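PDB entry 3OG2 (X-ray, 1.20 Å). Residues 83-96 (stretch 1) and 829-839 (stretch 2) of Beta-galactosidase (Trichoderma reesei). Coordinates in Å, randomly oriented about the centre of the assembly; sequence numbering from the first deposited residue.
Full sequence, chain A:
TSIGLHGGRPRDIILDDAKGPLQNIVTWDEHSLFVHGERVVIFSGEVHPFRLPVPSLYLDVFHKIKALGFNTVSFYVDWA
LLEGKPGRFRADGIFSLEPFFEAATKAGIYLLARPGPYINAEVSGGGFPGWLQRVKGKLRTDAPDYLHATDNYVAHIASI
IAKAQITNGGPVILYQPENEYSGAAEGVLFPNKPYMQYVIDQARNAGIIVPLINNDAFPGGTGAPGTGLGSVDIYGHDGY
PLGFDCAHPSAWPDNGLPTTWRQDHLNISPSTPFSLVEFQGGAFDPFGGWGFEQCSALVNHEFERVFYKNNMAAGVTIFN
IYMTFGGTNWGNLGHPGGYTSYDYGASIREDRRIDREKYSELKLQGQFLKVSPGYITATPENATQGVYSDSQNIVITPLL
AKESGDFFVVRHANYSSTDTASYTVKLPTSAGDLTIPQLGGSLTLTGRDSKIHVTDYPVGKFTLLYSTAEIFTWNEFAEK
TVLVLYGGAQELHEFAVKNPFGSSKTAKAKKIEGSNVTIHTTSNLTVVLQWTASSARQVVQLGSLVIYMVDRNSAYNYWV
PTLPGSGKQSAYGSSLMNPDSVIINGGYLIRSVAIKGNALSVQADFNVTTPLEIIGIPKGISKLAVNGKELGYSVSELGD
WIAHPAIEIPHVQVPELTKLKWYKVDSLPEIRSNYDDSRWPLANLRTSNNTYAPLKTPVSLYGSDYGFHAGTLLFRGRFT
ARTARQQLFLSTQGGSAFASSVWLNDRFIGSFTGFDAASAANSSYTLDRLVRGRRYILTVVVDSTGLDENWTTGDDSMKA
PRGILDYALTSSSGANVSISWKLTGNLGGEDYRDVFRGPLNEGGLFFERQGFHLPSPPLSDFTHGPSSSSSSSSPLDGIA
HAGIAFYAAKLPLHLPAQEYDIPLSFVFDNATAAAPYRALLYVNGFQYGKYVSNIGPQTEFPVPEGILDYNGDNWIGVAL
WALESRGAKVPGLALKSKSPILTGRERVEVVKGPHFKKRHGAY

Stretch 1 (83-96) EGKPGRFRADGIFS
Stretch 2 829-839: GEDYRDVFRGP

Segments remote in sequence often join without shared secondary structure, through a few polar contacts, apolar packing, close approach at glycines and bridging waters. In Trichoderma reesei beta-galactosidase, residues 83-96 and 829-839, mostly loop, bury 641 Å² in this way. Glu-83 (chi1 t, chi2 t) points away and braces its own stretch, OE2 accepting from Gly-87 N at 2.8 Å. Gly-84 CA (phi/psi -61/-32) lies 5.4 Å from Pro-839 CA; a CB here would fall 2.5 Å from Pro-839 CB, so only glycine fits. Water 1 joins Gly-84 N (2.9 Å) to Tyr-832 OH (2.8 Å).

Lys-85, its CA 4.8 Å from Glu-830 CA, opens a type II turn closed by Arg-88 N to Lys-85 O at 3.0 Å. Its side chain (chi1 t, chi2 137°, chi3 t, chi4 -140°) carries NZ to Asp-831 OD1, a 2.7 Å salt bridge and the only direct hydrogen bond between the stretches. Asp-831 (chi1 m) starts away, yet its end reaches back. Pro-86 CD rests 3.4 Å from Glu-830 OE1, and Gly-87, at phi/psi 90/-4, supplies the turn's required glycine.

Within the loop that follows the turn, Arg-90 (phi/psi -142/116; m, t, t) points toward stretch 2: Val-835 CG1 covers one guanidinium face, 3.4 Å from NH1, while water 2 accepts from NE at 2.5 Å. Water 3 donates to Asp-92 O (3.3 Å) and Val-835 O (2.7 Å). Gly-93, at phi 60°, leads into the 3-10 segment 94-95. There Ile-94 (p, t) sets CG2 4.1 Å from Phe-836 CE1, and water 4 links Ile-94 N (2.9 Å) to Phe-836 O (2.7 Å). Phe-95 (m, chi2 -72°) is buried, its edge meeting Arg-837 O 3.5 Å from CZ; CE2 lies 3.6 Å from Gly-838 CA, where a CB would clash with CZ. Within stretch 2, Asp-834 (t) ties down the 835-837 segment: OD1 accepts from Arg-837 N at 2.9 Å, and OD2 forms a salt bridge with Arg-837 NH1 at 2.8 Å.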

# COMPACT_ATOMS: atom_id res chain seq x y z
N GLU A 83 5.43 -14.29 14.56
CA GLU A 83 6.25 -15.24 15.30
C GLU A 83 7.40 -14.49 15.95
O GLU A 83 8.58 -14.81 15.77
CB GLU A 83 6.72 -16.42 14.42
CG GLU A 83 7.13 -17.62 15.29
CD GLU A 83 7.78 -18.74 14.51
OE1 GLU A 83 8.09 -18.58 13.35
OE2 GLU A 83 8.00 -19.82 15.13
N GLY A 84 7.02 -13.44 16.71
CA GLY A 84 8.05 -12.66 17.39
C GLY A 84 8.87 -13.48 18.36
O GLY A 84 10.05 -13.21 18.57
N LYS A 85 8.27 -14.50 18.99
CA LYS A 85 9.01 -15.47 19.78
C LYS A 85 9.17 -16.77 19.00
O LYS A 85 8.13 -17.30 18.55
CB LYS A 85 8.29 -15.80 21.09
CG LYS A 85 9.09 -16.77 21.90
CD LYS A 85 9.24 -16.61 23.32
CE LYS A 85 10.01 -17.77 24.02
NZ LYS A 85 9.33 -18.02 25.32
N PRO A 86 10.37 -17.23 18.78
CA PRO A 86 10.54 -18.41 17.96
C PRO A 86 9.73 -19.57 18.54
O PRO A 86 9.80 -19.84 19.76
CB PRO A 86 12.02 -18.73 18.01
CG PRO A 86 12.66 -17.57 18.69
CD PRO A 86 11.62 -16.68 19.27
N GLY A 87 8.96 -20.26 17.70
CA GLY A 87 8.16 -21.38 18.14
C GLY A 87 6.77 -21.00 18.59
O GLY A 87 5.97 -21.90 18.91
N ARG A 88 6.44 -19.72 18.63
CA ARG A 88 5.10 -19.31 19.11
C ARG A 88 4.42 -18.46 18.08
O ARG A 88 4.51 -17.25 18.02
CB ARG A 88 5.20 -18.55 20.43
CG ARG A 88 3.84 -18.31 21.07
CD ARG A 88 3.02 -19.55 21.34
NE ARG A 88 1.88 -19.21 22.19
CZ ARG A 88 0.62 -18.95 21.85
NH1 ARG A 88 0.29 -19.00 20.56
NH2 ARG A 88 -0.28 -18.66 22.78
N PHE A 89 3.73 -19.13 17.14
CA PHE A 89 3.00 -18.40 16.12
C PHE A 89 1.76 -17.83 16.79
O PHE A 89 1.03 -18.55 17.48
CB PHE A 89 2.59 -19.40 15.05
CG PHE A 89 1.73 -18.77 13.94
CD1 PHE A 89 2.36 -18.17 12.83
CD2 PHE A 89 0.34 -18.81 14.03
CE1 PHE A 89 1.60 -17.59 11.83
CE2 PHE A 89 -0.41 -18.22 13.02
CZ PHE A 89 0.23 -17.64 11.93
N ARG A 90 1.47 -16.57 16.51
CA ARG A 90 0.31 -15.90 17.08
C ARG A 90 -0.29 -14.99 16.01
O ARG A 90 0.43 -14.06 15.60
CB ARG A 90 0.65 -15.02 18.27
CG ARG A 90 1.25 -15.63 19.49
CD ARG A 90 1.37 -14.47 20.52
NE ARG A 90 1.79 -15.00 21.79
CZ ARG A 90 0.91 -15.31 22.75
NH1 ARG A 90 -0.41 -15.16 22.62
NH2 ARG A 90 1.43 -15.79 23.88
N ALA A 91 -1.52 -15.25 15.57
CA ALA A 91 -2.18 -14.38 14.58
C ALA A 91 -3.60 -14.12 15.09
O ALA A 91 -4.58 -14.57 14.47
CB ALA A 91 -2.13 -14.96 13.16
N ASP A 92 -3.65 -13.41 16.23
CA ASP A 92 -4.90 -13.14 16.88
C ASP A 92 -5.22 -11.66 16.88
O ASP A 92 -4.30 -10.87 16.68
CB ASP A 92 -4.82 -13.62 18.35
CG ASP A 92 -4.50 -15.12 18.38
OD1 ASP A 92 -5.11 -15.91 17.60
OD2 ASP A 92 -3.63 -15.51 19.19
N GLY A 93 -6.50 -11.30 17.14
CA GLY A 93 -6.79 -9.87 17.29
C GLY A 93 -6.45 -9.11 16.03
O GLY A 93 -6.86 -9.48 14.92
N ILE A 94 -5.72 -8.01 16.18
CA ILE A 94 -5.40 -7.18 15.00
C ILE A 94 -4.50 -7.92 14.02
O ILE A 94 -4.33 -7.43 12.90
CB ILE A 94 -4.80 -5.83 15.40
CG1 ILE A 94 -3.40 -6.00 16.03
CG2 ILE A 94 -5.75 -5.07 16.30
CD1 ILE A 94 -2.78 -4.71 16.52
N PHE A 95 -3.90 -9.05 14.43
CA PHE A 95 -3.03 -9.83 13.54
C PHE A 95 -3.77 -10.98 12.87
O PHE A 95 -3.18 -11.65 12.04
CB PHE A 95 -1.84 -10.38 14.32
CG PHE A 95 -1.04 -9.20 14.88
CD1 PHE A 95 -0.27 -8.40 14.05
CD2 PHE A 95 -1.05 -8.89 16.24
CE1 PHE A 95 0.47 -7.33 14.51
CE2 PHE A 95 -0.33 -7.79 16.73
CZ PHE A 95 0.43 -7.01 15.85
N SER A 96 -5.03 -11.22 13.24
CA SER A 96 -5.79 -12.24 12.51
C SER A 96 -6.10 -11.81 11.09
O SER A 96 -6.50 -10.66 10.82
CB SER A 96 -7.12 -12.44 13.24
OG SER A 96 -7.94 -13.39 12.54
N GLY A 829 12.16 -8.79 25.68
CA GLY A 829 12.68 -9.24 24.39
C GLY A 829 11.65 -10.07 23.63
O GLY A 829 10.53 -9.57 23.35
N GLU A 830 11.98 -11.32 23.26
CA GLU A 830 11.05 -12.17 22.54
C GLU A 830 9.90 -12.60 23.43
O GLU A 830 8.86 -13.00 22.86
CB GLU A 830 11.77 -13.41 21.97
CG GLU A 830 12.72 -12.92 20.85
CD GLU A 830 13.84 -13.86 20.51
OE1 GLU A 830 13.95 -15.00 21.03
OE2 GLU A 830 14.67 -13.45 19.67
N ASP A 831 10.05 -12.54 24.74
CA ASP A 831 8.88 -12.68 25.66
C ASP A 831 8.26 -11.29 25.80
O ASP A 831 8.20 -10.72 26.91
CB ASP A 831 9.34 -13.27 26.98
CG ASP A 831 9.87 -14.67 26.77
OD1 ASP A 831 9.16 -15.52 26.20
OD2 ASP A 831 11.01 -14.94 27.15
N TYR A 832 7.82 -10.73 24.67
CA TYR A 832 7.39 -9.32 24.70
C TYR A 832 6.12 -9.16 25.50
O TYR A 832 5.29 -10.07 25.66
CB TYR A 832 7.25 -8.81 23.25
CG TYR A 832 6.28 -9.59 22.39
CD1 TYR A 832 6.72 -10.73 21.69
CD2 TYR A 832 4.97 -9.17 22.24
CE1 TYR A 832 5.86 -11.45 20.88
CE2 TYR A 832 4.08 -9.88 21.43
CZ TYR A 832 4.53 -11.02 20.76
OH TYR A 832 3.64 -11.71 19.94
N ARG A 833 5.91 -7.98 26.07
CA ARG A 833 4.85 -7.81 27.07
C ARG A 833 3.49 -7.50 26.48
O ARG A 833 2.48 -7.74 27.17
CB ARG A 833 5.26 -6.71 28.05
CG ARG A 833 6.46 -7.08 28.90
CD ARG A 833 6.20 -8.32 29.76
NE ARG A 833 7.31 -8.55 30.70
CZ ARG A 833 7.27 -8.31 31.99
NH1 ARG A 833 6.17 -7.82 32.54
NH2 ARG A 833 8.36 -8.57 32.72
N ASP A 834 3.39 -6.96 25.28
CA ASP A 834 2.08 -6.55 24.75
C ASP A 834 1.64 -7.51 23.67
O ASP A 834 1.93 -7.31 22.47
CB ASP A 834 2.17 -5.11 24.26
CG ASP A 834 0.79 -4.55 23.99
OD1 ASP A 834 -0.19 -5.30 23.76
OD2 ASP A 834 0.68 -3.30 24.00
N VAL A 835 0.95 -8.59 24.08
CA VAL A 835 0.54 -9.55 23.06
C VAL A 835 -0.47 -8.93 22.13
O VAL A 835 -0.52 -9.29 20.96
CB VAL A 835 -0.04 -10.79 23.73
CG1 VAL A 835 -0.65 -11.77 22.71
CG2 VAL A 835 1.07 -11.45 24.56
N PHE A 836 -1.29 -7.99 22.60
CA PHE A 836 -2.30 -7.41 21.72
C PHE A 836 -1.67 -6.56 20.62
O PHE A 836 -2.16 -6.62 19.49
CB PHE A 836 -3.22 -6.55 22.59
CG PHE A 836 -4.48 -6.13 21.83
CD1 PHE A 836 -4.49 -4.98 21.03
CD2 PHE A 836 -5.65 -6.89 21.94
CE1 PHE A 836 -5.61 -4.57 20.34
CE2 PHE A 836 -6.78 -6.42 21.26
CZ PHE A 836 -6.80 -5.26 20.47
N ARG A 837 -0.68 -5.75 20.95
CA ARG A 837 -0.12 -4.81 19.95
C ARG A 837 1.09 -5.40 19.24
O ARG A 837 1.55 -4.77 18.27
CB ARG A 837 0.21 -3.47 20.61
CG ARG A 837 -1.04 -2.83 21.25
CD ARG A 837 -0.76 -1.42 21.72
NE ARG A 837 -1.91 -0.78 22.39
CZ ARG A 837 -2.37 -1.12 23.58
NH1 ARG A 837 -1.86 -2.08 24.34
NH2 ARG A 837 -3.40 -0.46 24.09
N GLY A 838 1.57 -6.57 19.65
CA GLY A 838 2.54 -7.30 18.86
C GLY A 838 3.98 -7.05 19.26
O GLY A 838 4.28 -6.24 20.15
N PRO A 839 4.87 -7.78 18.60
CA PRO A 839 6.25 -7.89 19.06
C PRO A 839 7.11 -6.66 18.75
O PRO A 839 8.22 -6.62 19.29
CB PRO A 839 6.81 -9.11 18.27
CG PRO A 839 5.92 -9.21 17.04
CD PRO A 839 4.55 -8.73 17.48
O HOH W 1 4.36 -12.59 17.42
O HOH W 2 4.26 -14.64 21.70
O HOH W 3 -2.60 -10.13 19.40
O HOH W 4 -4.45 -7.96 18.84